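Local coordinates for protein glutamine synthetase (Streptomyces coelicolor, PDB 4BAX) that belongs to the glutamine synthetase family of enzymes, joining a beta-grasp domain to a catalytic domain in an assembly of ten chains, at residues V110-E116 with A229-F235; S22-I26 with P38-F42; R103-Q107 with C335-E339; R94-A98 with P190-D195. All blocks are in the same frame, centred on the assembly; numbering follows the deposited sequence.

From the N terminus, contact 2 closes first: residues 22-26 meet 38-42 across an 11-residue connection, tying together the outermost strands, within the chain, of the beta-grasp sheet. The remaining three interlock in the catalytic part. Contact 4 opens at 94-98, contact 3 at 103-107 and contact 1 at 110-116; they close at 190-195, 335-339 and 229-235 respectively. Contact 1 is therefore nested inside contact 3, while contact 4 crosses both. Contact 4 packs helix 94-103 on helix 190-210, contact 3 joins the turn after helix 94-103 to helix 323-341, and contact 1 pairs strands 110-121 and 231-236. Contact 2 lies nearest contact 4, about 13 Å between nearest atoms.

Contact 1. Residues V110-E116 with A229-F235; sequences VFGIEQE and AGAHTNF
Glu114 and Asn234 project from the same face of an antiparallel strand pair and each gives 73 Å² to the contact. Their side chains are nearly perpendicular, with the carboxylate and amide planes 70° apart and Glu114 OE2 3.7 Å from Asn234 ND2. The other carboxylate oxygen turns to the neighbouring histidine, Glu114 OE1 lying 3.6 Å from His232 CB. Beneath these groups Gly112 and Asn234 set the register as a hydrogen-bonded pair, Gly112 N donating to Asn234 O at 2.8 Å and Asn234 N to Gly112 O at 2.6 Å. Glu114 N donates to His232 O, and beside this bond a water bridges the backbones, giving a hydrogen to Glu114 O and accepting one from His232 N. Glu116 carries the third large share. With CG anti to the carbonyl carbon (chi1 -64°) and the chain running straight on, its OE1 accepts from Gly230 N on the anti side, the donor tilted from the carboxylate plane. In return Glu116 N donates to Gly230 O at 3.1 Å, continuing the link where 229-230 is still loop. The reverse face is largely apolar at its Phe111 end: the Phe111 and Phe235 side chains run side by side and their rings meet obliquely, centroids 5.2 Å apart and planes at 35°, and Thr233 CG2 meets the edge of Phe111. Helices 190-210 and 323-341 cover this end, touching Phe111 through Pro190 and Leu330. Strand 110-121 is interior here, because backbone bonds from Phe111, Ile113 and Gln115 join it to strand 180-188 while 231-236 pairs with it as described.

Contact 2. Residues S22-I26 with P38-F42; sequences SKTKI and PVWGF
Lys25 lies along one face of the Trp40 indole, and each part of its side chain has a partner there or just beside it. CB starts at the far rim of the benzene ring, Lys25 CB being 3.5 Å from Trp40 CZ3. CG continues past the same atom, placed there by a first torsion that sets it anti to the backbone N (chi1 -174°). CD then sits over the six-membered ring, 3.9 Å from its centroid, in a CH-pi contact. CE touches Pro38, Lys25 CE coming within 3.7 Å of Pro38 CG. A bend at the last torsion turns the ammonium back over the indole: Lys25 NZ stands 3.2 Å from the centroid of the Trp40 five-membered ring and only 5° off its normal, the geometry of a cation-pi interaction. NZ also passes close to Trp40 NE1, but both are donors and no bond joins them. The opposite face of the indole receives Lys23, whose NZ is 3.8 Å from the centroid of the six-membered ring and 15° off the normal. This second ammonium, Lys23 NZ, donates to Gly41 O at 2.8 Å, which would help to keep it over that part of the ring. Trp40 is thus sandwiched between two lysine cations, while Thr24 O approaches its edge. Strands 20-28 and 40-43 are the outermost strands of the beta-grasp sheet within this chain. Strand 3-11 pairs with 20-28 and sends Tyr8 edge-to-face against Trp40, 40-43 pairs with 56-66, and at Thr24 the sheet runs on into an antiparallel strand of the second subunit.

Contact 3. Residues R103-Q107 with C335-E339; sequences RFAAQ and CTALE
Phe104 and Cys335 form a sulfur-aromatic and CH-pi contact, by which the turn following helix 94-103 packs against helix 323-341 near the C-terminal end of the chain. The tight part is the buried one. Cys335 CB stands over one face of the Phe104 ring, 3.9 Å from its centroid, whereas SG is oblique to the ring at 5.0 Å. Arg103 CG covers the opposite face, so the ring is clasped between its own neighbour in sequence and the helix. Thr336 OG1, itself hydrogen-bonded to Asp332 O, touches Phe104 CZ at 3.3 Å. Gln107 extends alongside Cys335, and its OE1 comes 3.4 Å from Leu338 CB, a leucine that is in turn packed on Thr237 and on Ala246 of helix 244-253. The outer side is different in kind: Arg103 and Glu339 are both exposed, and what joins them is a salt bridge with two main hydrogen bonds. A bend in the arginine chain (chi2 88°) directs the guanidinium end-on at the carboxylate, the planes 18° apart. Arg103 NH2 meets Glu339 OE1 at 2.6 Å and Arg103 NH1 meets Glu339 OE2 at 3.1 Å, each on a syn lone pair, and one guanidinium face rests on Phe104 CE1. Arg103 also touches a crystal neighbour, so its conformation may be influenced by the lattice. Back on the buried side, Gln107 NE2 donates to Cys335 O at 2.7 Å from 39° above the carbonyl plane, while the helical bond from Glu339 N reaches that oxygen from the opposite face.

Contact 4. Residues R94-A98 with P190-D195; sequences RAALA and PLEVSD
Arg94 and Asp195 are nearly perpendicular as chains, yet their flat ends lie almost in one plane, the guanidinium and carboxylate being 7° apart. The arginine grips the acid side-on. Arg94 NE donates to Asp195 OD1 at 3.2 Å and Arg94 NH2 to Asp195 OD2 at 2.8 Å, both on syn lone pairs and both within the guanidinium plane. An extended chain from CG to NE, with CG anti to the backbone N (chi1 -154°), carries the group far enough from helix 94-103 to make this bridge. Leu191 approaches the same guanidinium differently: its CD2 methyl sits over the centre of one face, 3.7 Å from Arg94 CZ, so a charged group is backed by an apolar one. That methyl is shared with Leu97, whose CD2 is 3.8 Å from Leu191 CD2 as the two leucines overlap head to tail. Leu97 also meets Pro190 with its chain turned across the ring, Leu97 CD1 lying 4.0 Å from Pro190 CB. The other Leu191 methyl, CD1, reaches Ala98 CA at 4.1 Å, close to the point where the backbones come nearest. Outside the pair, Asp195 OD1 has a second partner in the hydroxyl of Tyr324, which ties the bridge to helix 323-341, and Val193 rests on Val185 and Leu188 of strand 180-188. With segment axes 10.5 Å apart and running at 156°, this is near-antiparallel helix packing, a leucine contact flanked by a bidentate salt bridge, within the alpha-beta catalytic domain of a glutamine synthetase.

Contact 1. Residues V110-E116 with A229-F235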
loop_
_atom_site.group_PDB
_atom_site.type_symbol
_atom_site.label_atom_id
_atom_site.label_comp_id
_atom_site.label_asym_id
_atom_site.label_seq_id
_atom_site.Cartn_x
_atom_site.Cartn_y
_atom_site.Cartn_z
ATOM N N VAL A 110 3.486 51.610 -21.930
ATOM C CA VAL A 110 4.022 50.270 -22.132
ATOM C C VAL A 110 4.052 49.554 -20.776
ATOM O O VAL A 110 4.275 50.175 -19.730
ATOM C CB VAL A 110 5.432 50.344 -22.739
ATOM C CG1 VAL A 110 6.079 48.980 -22.804
ATOM C CG2 VAL A 110 5.375 50.975 -24.127
ATOM N N PHE A 111 3.789 48.252 -20.783
ATOM C CA PHE A 111 3.721 47.512 -19.538
ATOM C C PHE A 111 4.575 46.262 -19.543
ATOM O O PHE A 111 4.726 45.602 -20.577
ATOM C CB PHE A 111 2.283 47.113 -19.239
ATOM C CG PHE A 111 1.408 48.267 -18.851
ATOM C CD1 PHE A 111 0.722 48.987 -19.817
ATOM C CD2 PHE A 111 1.289 48.651 -17.523
ATOM C CE1 PHE A 111 -0.081 50.065 -19.463
ATOM C CE2 PHE A 111 0.484 49.730 -17.164
ATOM C CZ PHE A 111 -0.201 50.436 -18.137
ATOM N N GLY A 112 5.116 45.948 -18.368
ATOM C CA GLY A 112 5.695 44.650 -18.108
ATOM C C GLY A 112 5.046 44.076 -16.860
ATOM O O GLY A 112 4.904 44.768 -15.840
ATOM N N ILE A 113 4.648 42.809 -16.930
ATOM C CA ILE A 113 4.060 42.142 -15.766
ATOM C C ILE A 113 4.843 40.898 -15.316
ATOM O O ILE A 113 5.149 39.996 -16.113
ATOM C CB ILE A 113 2.537 41.837 -15.983
ATOM C CG1 ILE A 113 1.814 43.139 -16.396
ATOM C CG2 ILE A 113 1.898 41.260 -14.722
ATOM C CD1 ILE A 113 0.395 42.954 -16.824
ATOM N N GLU A 114 5.189 40.877 -14.028
ATOM C CA GLU A 114 5.914 39.755 -13.459
ATOM C C GLU A 114 4.873 38.885 -12.739
ATOM O O GLU A 114 4.408 39.196 -11.637
ATOM C CB GLU A 114 6.966 40.271 -12.487
ATOM C CG GLU A 114 7.871 41.363 -13.115
ATOM C CD GLU A 114 8.916 41.922 -12.146
ATOM O OE1 GLU A 114 8.780 41.706 -10.914
ATOM O OE2 GLU A 114 9.884 42.568 -12.618
ATOM N N GLN A 115 4.529 37.770 -13.375
ATOM C CA GLN A 115 3.381 36.990 -12.961
ATOM C C GLN A 115 3.785 35.809 -12.127
ATOM O O GLN A 115 4.473 34.895 -12.588
ATOM C CB GLN A 115 2.620 36.499 -14.192
ATOM C CG GLN A 115 1.560 35.446 -13.889
ATOM C CD GLN A 115 0.262 36.024 -13.288
ATOM O OE1 GLN A 115 -0.533 36.711 -13.974
ATOM N NE2 GLN A 115 0.029 35.716 -12.009
ATOM N N GLU A 116 3.337 35.836 -10.880
ATOM C CA GLU A 116 3.675 34.776 -9.957
ATOM C C GLU A 116 2.543 33.755 -9.826
ATOM O O GLU A 116 1.364 34.070 -10.036
ATOM C CB GLU A 116 4.040 35.367 -8.587
ATOM C CG GLU A 116 5.297 36.254 -8.631
ATOM C CD GLU A 116 5.683 36.843 -7.268
ATOM O OE1 GLU A 116 4.815 36.891 -6.360
ATOM O OE2 GLU A 116 6.871 37.230 -7.104
ATOM N N ALA A 229 1.860 35.610 -3.534
ATOM C CA ALA A 229 2.050 35.636 -4.974
ATOM C C ALA A 229 1.541 36.959 -5.545
ATOM O O ALA A 229 0.357 37.297 -5.394
ATOM C CB ALA A 229 1.360 34.424 -5.634
ATOM N N GLY A 230 2.432 37.724 -6.172
ATOM C CA GLY A 230 2.023 38.987 -6.771
ATOM C C GLY A 230 2.050 39.034 -8.296
ATOM O O GLY A 230 2.440 38.055 -8.943
ATOM N N ALA A 231 1.621 40.175 -8.848
ATOM C CA ALA A 231 1.795 40.505 -10.269
ATOM C C ALA A 231 2.338 41.930 -10.398
ATOM O O ALA A 231 1.565 42.866 -10.656
ATOM C CB ALA A 231 0.468 40.358 -11.050
ATOM N N HIS A 232 3.634 42.109 -10.118
ATOM C CA HIS A 232 4.266 43.427 -10.174
ATOM C C HIS A 232 4.151 43.962 -11.587
ATOM O O HIS A 232 4.420 43.238 -12.559
ATOM C CB HIS A 232 5.739 43.363 -9.774
ATOM C CG HIS A 232 5.961 43.122 -8.313
ATOM N ND1 HIS A 232 4.920 42.937 -7.426
ATOM C CD2 HIS A 232 7.097 43.072 -7.577
ATOM C CE1 HIS A 232 5.407 42.763 -6.209
ATOM N NE2 HIS A 232 6.725 42.845 -6.273
ATOM N N THR A 233 3.770 45.231 -11.699
ATOM C CA THR A 233 3.539 45.841 -12.999
ATOM C C THR A 233 4.515 46.994 -13.254
ATOM O O THR A 233 4.638 47.930 -12.459
ATOM C CB THR A 233 2.088 46.309 -13.135
ATOM O OG1 THR A 233 1.214 45.216 -12.819
ATOM C CG2 THR A 233 1.823 46.779 -14.553
ATOM N N ASN A 234 5.221 46.874 -14.372
ATOM C CA ASN A 234 6.183 47.864 -14.815
ATOM C C ASN A 234 5.529 48.756 -15.851
ATOM O O ASN A 234 4.912 48.276 -16.810
ATOM C CB ASN A 234 7.413 47.181 -15.417
ATOM C CG ASN A 234 8.084 46.227 -14.440
ATOM O OD1 ASN A 234 8.486 46.615 -13.334
ATOM N ND2 ASN A 234 8.174 44.957 -14.833
ATOM N N PHE A 235 5.674 50.058 -15.647
ATOM C CA PHE A 235 4.967 51.021 -16.465
ATOM C C PHE A 235 5.785 52.244 -16.843
ATOM O O PHE A 235 6.502 52.798 -16.000
ATOM C CB PHE A 235 3.696 51.449 -15.749
ATOM C CG PHE A 235 3.096 52.688 -16.300
ATOM C CD1 PHE A 235 2.398 52.667 -17.489
ATOM C CD2 PHE A 235 3.252 53.898 -15.630
ATOM C CE1 PHE A 235 1.837 53.821 -17.993
ATOM C CE2 PHE A 235 2.698 55.062 -16.135
ATOM C CZ PHE A 235 1.987 55.024 -17.317
HETATM O O HOH W 1 5.013 39.699 -8.971
#

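Contact 2. Residues S22-I26 with P38-F42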
loop_
_atom_site.group_PDB
_atom_site.type_symbol
_atom_site.label_atom_id
_atom_site.label_comp_id
_atom_site.label_asym_id
_atom_site.label_seq_id
_atom_site.Cartn_x
_atom_site.Cartn_y
_atom_site.Cartn_z
ATOM N N SER A 22 -12.929 27.726 -22.147
ATOM C CA SER A 22 -12.521 27.392 -23.490
ATOM C C SER A 22 -13.309 26.242 -24.096
ATOM O O SER A 22 -13.825 25.368 -23.378
ATOM C CB SER A 22 -11.015 27.130 -23.544
ATOM O OG SER A 22 -10.737 25.754 -23.399
ATOM N N LYS A 23 -13.490 26.337 -25.414
ATOM C CA LYS A 23 -13.934 25.226 -26.246
ATOM C C LYS A 23 -13.310 25.246 -27.647
ATOM O O LYS A 23 -12.794 26.273 -28.119
ATOM C CB LYS A 23 -15.459 25.134 -26.310
ATOM C CG LYS A 23 -16.177 26.411 -26.495
ATOM C CD LYS A 23 -17.660 26.155 -26.612
ATOM C CE LYS A 23 -18.396 27.470 -26.740
ATOM N NZ LYS A 23 -19.528 27.380 -27.703
ATOM N N THR A 24 -13.419 24.100 -28.311
ATOM C CA THR A 24 -12.811 23.858 -29.610
ATOM C C THR A 24 -13.781 23.984 -30.750
ATOM O O THR A 24 -14.881 23.401 -30.725
ATOM C CB THR A 24 -12.194 22.443 -29.686
ATOM O OG1 THR A 24 -11.390 22.180 -28.524
ATOM C CG2 THR A 24 -11.404 22.253 -30.980
ATOM N N LYS A 25 -13.348 24.720 -31.765
ATOM C CA LYS A 25 -14.117 24.869 -32.983
ATOM C C LYS A 25 -13.308 24.254 -34.129
ATOM O O LYS A 25 -12.090 24.490 -34.256
ATOM C CB LYS A 25 -14.363 26.355 -33.251
ATOM C CG LYS A 25 -15.282 26.685 -34.415
ATOM C CD LYS A 25 -15.680 28.162 -34.305
ATOM C CE LYS A 25 -16.802 28.546 -35.271
ATOM N NZ LYS A 25 -18.151 28.488 -34.594
ATOM N N ILE A 26 -13.975 23.464 -34.961
ATOM C CA ILE A 26 -13.314 22.876 -36.112
ATOM C C ILE A 26 -13.636 23.699 -37.324
ATOM O O ILE A 26 -14.800 23.827 -37.695
ATOM C CB ILE A 26 -13.779 21.435 -36.347
ATOM C CG1 ILE A 26 -13.582 20.601 -35.064
ATOM C CG2 ILE A 26 -13.049 20.840 -37.542
ATOM C CD1 ILE A 26 -12.120 20.425 -34.648
ATOM N N PRO A 38 -14.620 33.355 -37.383
ATOM C CA PRO A 38 -16.035 33.553 -37.072
ATOM C C PRO A 38 -16.227 33.954 -35.602
ATOM O O PRO A 38 -15.497 33.474 -34.723
ATOM C CB PRO A 38 -16.661 32.171 -37.346
ATOM C CG PRO A 38 -15.515 31.205 -37.435
ATOM C CD PRO A 38 -14.322 32.001 -37.885
ATOM N N VAL A 39 -17.208 34.822 -35.352
ATOM C CA VAL A 39 -17.659 35.082 -33.990
ATOM C C VAL A 39 -18.469 33.887 -33.580
ATOM O O VAL A 39 -18.960 33.149 -34.439
ATOM C CB VAL A 39 -18.468 36.396 -33.838
ATOM C CG1 VAL A 39 -17.837 37.526 -34.647
ATOM C CG2 VAL A 39 -19.932 36.177 -34.228
ATOM N N TRP A 40 -18.556 33.662 -32.275
ATOM C CA TRP A 40 -19.210 32.471 -31.771
ATOM C C TRP A 40 -20.055 32.803 -30.542
ATOM O O TRP A 40 -20.140 33.946 -30.116
ATOM C CB TRP A 40 -18.155 31.419 -31.432
ATOM C CG TRP A 40 -18.635 30.011 -31.491
ATOM C CD1 TRP A 40 -19.866 29.570 -31.900
ATOM C CD2 TRP A 40 -17.883 28.842 -31.151
ATOM N NE1 TRP A 40 -19.927 28.197 -31.822
ATOM C CE2 TRP A 40 -18.721 27.725 -31.368
ATOM C CE3 TRP A 40 -16.586 28.629 -30.683
ATOM C CZ2 TRP A 40 -18.299 26.416 -31.127
ATOM C CZ3 TRP A 40 -16.177 27.329 -30.437
ATOM C CH2 TRP A 40 -17.028 26.241 -30.662
ATOM N N GLY A 41 -20.658 31.792 -29.949
ATOM C CA GLY A 41 -21.508 32.037 -28.811
ATOM C C GLY A 41 -21.410 30.900 -27.825
ATOM O O GLY A 41 -20.806 29.861 -28.114
ATOM N N PHE A 42 -21.994 31.099 -26.653
ATOM C CA PHE A 42 -22.071 30.050 -25.663
ATOM C C PHE A 42 -23.224 30.335 -24.721
ATOM O O PHE A 42 -23.857 31.396 -24.785
ATOM C CB PHE A 42 -20.759 29.900 -24.897
ATOM C CG PHE A 42 -20.410 31.081 -24.072
ATOM C CD1 PHE A 42 -19.696 32.139 -24.619
ATOM C CD2 PHE A 42 -20.799 31.148 -22.745
ATOM C CE1 PHE A 42 -19.373 33.249 -23.853
ATOM C CE2 PHE A 42 -20.480 32.254 -21.972
ATOM C CZ PHE A 42 -19.764 33.307 -22.531
#

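Contact 3. Residues R103-Q107 with C335-E339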
loop_
_atom_site.group_PDB
_atom_site.type_symbol
_atom_site.label_atom_id
_atom_site.label_comp_id
_atom_site.label_asym_id
_atom_site.label_seq_id
_atom_site.Cartn_x
_atom_site.Cartn_y
_atom_site.Cartn_z
ATOM N N ARG A 103 -7.572 56.726 -25.948
ATOM C CA ARG A 103 -7.602 58.072 -25.429
ATOM C C ARG A 103 -6.197 58.588 -25.135
ATOM O O ARG A 103 -5.920 59.788 -25.276
ATOM C CB ARG A 103 -8.476 58.125 -24.179
ATOM C CG ARG A 103 -8.164 59.301 -23.296
ATOM C CD ARG A 103 -8.982 60.500 -23.731
ATOM N NE ARG A 103 -8.744 61.663 -22.879
ATOM C CZ ARG A 103 -7.646 62.413 -22.923
ATOM N NH1 ARG A 103 -6.655 62.125 -23.762
ATOM N NH2 ARG A 103 -7.533 63.450 -22.108
ATOM N N PHE A 104 -5.314 57.678 -24.735
ATOM C CA PHE A 104 -3.965 58.055 -24.318
ATOM C C PHE A 104 -2.856 57.481 -25.190
ATOM O O PHE A 104 -1.714 57.368 -24.747
ATOM C CB PHE A 104 -3.741 57.678 -22.850
ATOM C CG PHE A 104 -4.505 58.547 -21.894
ATOM C CD1 PHE A 104 -4.219 59.895 -21.792
ATOM C CD2 PHE A 104 -5.565 58.037 -21.164
ATOM C CE1 PHE A 104 -4.934 60.701 -20.933
ATOM C CE2 PHE A 104 -6.284 58.843 -20.306
ATOM C CZ PHE A 104 -5.971 60.172 -20.191
ATOM N N ALA A 105 -3.180 57.151 -26.437
ATOM C CA ALA A 105 -2.213 56.490 -27.304
ATOM C C ALA A 105 -0.977 57.349 -27.544
ATOM O O ALA A 105 0.115 56.814 -27.732
ATOM C CB ALA A 105 -2.858 56.090 -28.622
ATOM N N ALA A 106 -1.148 58.670 -27.461
ATOM C CA ALA A 106 -0.059 59.627 -27.667
ATOM C C ALA A 106 1.081 59.521 -26.632
ATOM O O ALA A 106 2.249 59.746 -26.983
ATOM C CB ALA A 106 -0.619 61.057 -27.691
ATOM N N GLN A 107 0.750 59.176 -25.379
ATOM C CA GLN A 107 1.760 58.997 -24.323
ATOM C C GLN A 107 2.529 57.686 -24.474
ATOM O O GLN A 107 3.590 57.486 -23.865
ATOM C CB GLN A 107 1.148 59.136 -22.935
ATOM C CG GLN A 107 0.534 60.497 -22.697
ATOM C CD GLN A 107 0.144 60.731 -21.251
ATOM O OE1 GLN A 107 0.953 60.571 -20.333
ATOM N NE2 GLN A 107 -1.105 61.138 -21.044
ATOM N N CYS A 335 -1.442 58.700 -16.732
ATOM C CA CYS A 335 -1.438 59.433 -18.001
ATOM C C CYS A 335 -2.239 60.727 -17.907
ATOM O O CYS A 335 -1.895 61.742 -18.518
ATOM C CB CYS A 335 -1.987 58.564 -19.139
ATOM S SG CYS A 335 -0.929 57.219 -19.689
ATOM N N THR A 336 -3.305 60.683 -17.115
ATOM C CA THR A 336 -4.119 61.862 -16.883
ATOM C C THR A 336 -3.314 62.900 -16.117
ATOM O O THR A 336 -3.277 64.072 -16.492
ATOM C CB THR A 336 -5.388 61.516 -16.087
ATOM O OG1 THR A 336 -6.301 60.810 -16.939
ATOM C CG2 THR A 336 -6.054 62.762 -15.557
ATOM N N ALA A 337 -2.625 62.454 -15.072
ATOM C CA ALA A 337 -1.821 63.367 -14.291
ATOM C C ALA A 337 -0.681 63.934 -15.126
ATOM O O ALA A 337 -0.376 65.119 -15.001
ATOM C CB ALA A 337 -1.294 62.683 -13.053
ATOM N N LEU A 338 -0.100 63.123 -16.009
ATOM C CA LEU A 338 0.992 63.581 -16.893
ATOM C C LEU A 338 0.510 64.589 -17.938
ATOM O O LEU A 338 1.229 65.517 -18.325
ATOM C CB LEU A 338 1.709 62.393 -17.555
ATOM C CG LEU A 338 2.506 61.482 -16.613
ATOM C CD1 LEU A 338 2.771 60.105 -17.231
ATOM C CD2 LEU A 338 3.815 62.173 -16.228
ATOM N N GLU A 339 -0.724 64.396 -18.376
ATOM C CA GLU A 339 -1.338 65.309 -19.311
ATOM C C GLU A 339 -1.483 66.680 -18.649
ATOM O O GLU A 339 -1.075 67.701 -19.225
ATOM C CB GLU A 339 -2.702 64.781 -19.771
ATOM C CG GLU A 339 -3.206 65.344 -21.093
ATOM C CD GLU A 339 -4.413 64.586 -21.643
ATOM O OE1 GLU A 339 -5.504 64.730 -21.049
ATOM O OE2 GLU A 339 -4.291 63.877 -22.671
#

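Contact 4. Residues R94-A98 with P190-D195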
loop_
_atom_site.group_PDB
_atom_site.type_symbol
_atom_site.label_atom_id
_atom_site.label_comp_id
_atom_site.label_asym_id
_atom_site.label_seq_id
_atom_site.Cartn_x
_atom_site.Cartn_y
_atom_site.Cartn_z
ATOM N N ARG A 94 -12.138 44.234 -21.034
ATOM C CA ARG A 94 -11.265 44.643 -22.133
ATOM C C ARG A 94 -11.736 45.932 -22.765
ATOM O O ARG A 94 -10.919 46.797 -23.075
ATOM C CB ARG A 94 -11.173 43.536 -23.186
ATOM C CG ARG A 94 -9.903 43.561 -23.977
ATOM C CD ARG A 94 -10.048 42.808 -25.274
ATOM N NE ARG A 94 -8.795 42.813 -26.022
ATOM C CZ ARG A 94 -8.616 43.505 -27.142
ATOM N NH1 ARG A 94 -9.621 44.245 -27.607
ATOM N NH2 ARG A 94 -7.444 43.469 -27.785
ATOM N N ALA A 95 -13.052 46.077 -22.903
ATOM C CA ALA A 95 -13.622 47.206 -23.632
ATOM C C ALA A 95 -13.291 48.537 -22.960
ATOM O O ALA A 95 -13.081 49.540 -23.645
ATOM C CB ALA A 95 -15.135 47.034 -23.818
ATOM N N ALA A 96 -13.288 48.548 -21.626
ATOM C CA ALA A 96 -12.907 49.744 -20.880
ATOM C C ALA A 96 -11.448 50.114 -21.122
ATOM O O ALA A 96 -11.134 51.285 -21.382
ATOM C CB ALA A 96 -13.173 49.559 -19.383
ATOM N N LEU A 97 -10.573 49.109 -21.124
ATOM C CA LEU A 97 -9.154 49.344 -21.394
ATOM C C LEU A 97 -8.973 49.871 -22.820
ATOM O O LEU A 97 -8.115 50.719 -23.062
ATOM C CB LEU A 97 -8.312 48.088 -21.142
ATOM C CG LEU A 97 -6.835 48.219 -21.546
ATOM C CD1 LEU A 97 -6.129 49.280 -20.676
ATOM C CD2 LEU A 97 -6.073 46.863 -21.467
ATOM N N ALA A 98 -9.772 49.369 -23.762
ATOM C CA ALA A 98 -9.667 49.798 -25.159
ATOM C C ALA A 98 -9.976 51.300 -25.295
ATOM O O ALA A 98 -9.314 51.988 -26.066
ATOM C CB ALA A 98 -10.597 48.969 -26.050
ATOM N N PRO A 190 -0.763 48.108 -23.663
ATOM C CA PRO A 190 -1.706 47.622 -22.635
ATOM C C PRO A 190 -2.625 46.492 -23.106
ATOM O O PRO A 190 -2.750 45.470 -22.424
ATOM C CB PRO A 190 -2.543 48.869 -22.304
ATOM C CG PRO A 190 -1.670 50.031 -22.652
ATOM C CD PRO A 190 -0.781 49.581 -23.794
ATOM N N LEU A 191 -3.212 46.640 -24.287
ATOM C CA LEU A 191 -4.063 45.577 -24.807
ATOM C C LEU A 191 -3.271 44.327 -25.158
ATOM O O LEU A 191 -3.693 43.208 -24.854
ATOM C CB LEU A 191 -4.891 46.060 -26.008
ATOM C CG LEU A 191 -6.019 47.035 -25.652
ATOM C CD1 LEU A 191 -6.463 47.855 -26.864
ATOM C CD2 LEU A 191 -7.206 46.272 -25.056
ATOM N N GLU A 192 -2.107 44.523 -25.768
ATOM C CA GLU A 192 -1.283 43.395 -26.162
ATOM C C GLU A 192 -0.735 42.630 -24.933
ATOM O O GLU A 192 -0.731 41.392 -24.899
ATOM C CB GLU A 192 -0.162 43.838 -27.115
ATOM C CG GLU A 192 0.547 42.687 -27.840
ATOM C CD GLU A 192 -0.307 41.969 -28.900
ATOM O OE1 GLU A 192 -1.478 42.362 -29.123
ATOM O OE2 GLU A 192 0.189 40.972 -29.486
ATOM N N VAL A 193 -0.303 43.363 -23.916
ATOM C CA VAL A 193 0.207 42.721 -22.713
ATOM C C VAL A 193 -0.849 41.931 -21.947
ATOM O O VAL A 193 -0.574 40.835 -21.437
ATOM C CB VAL A 193 0.938 43.724 -21.782
ATOM C CG1 VAL A 193 -0.044 44.517 -20.908
ATOM C CG2 VAL A 193 1.997 43.002 -20.952
ATOM N N SER A 194 -2.064 42.478 -21.925
ATOM C CA SER A 194 -3.185 41.895 -21.212
ATOM C C SER A 194 -3.677 40.642 -21.892
ATOM O O SER A 194 -3.954 39.630 -21.232
ATOM C CB SER A 194 -4.325 42.915 -21.108
ATOM O OG SER A 194 -4.065 43.955 -20.180
ATOM N N ASP A 195 -3.749 40.710 -23.218
ATOM C CA ASP A 195 -4.183 39.590 -24.033
ATOM C C ASP A 195 -3.199 38.437 -23.903
ATOM O O ASP A 195 -3.622 37.286 -23.719
ATOM C CB ASP A 195 -4.315 40.000 -25.503
ATOM C CG ASP A 195 -5.542 40.875 -25.757
ATOM O OD1 ASP A 195 -6.478 40.859 -24.922
ATOM O OD2 ASP A 195 -5.577 41.592 -26.786
#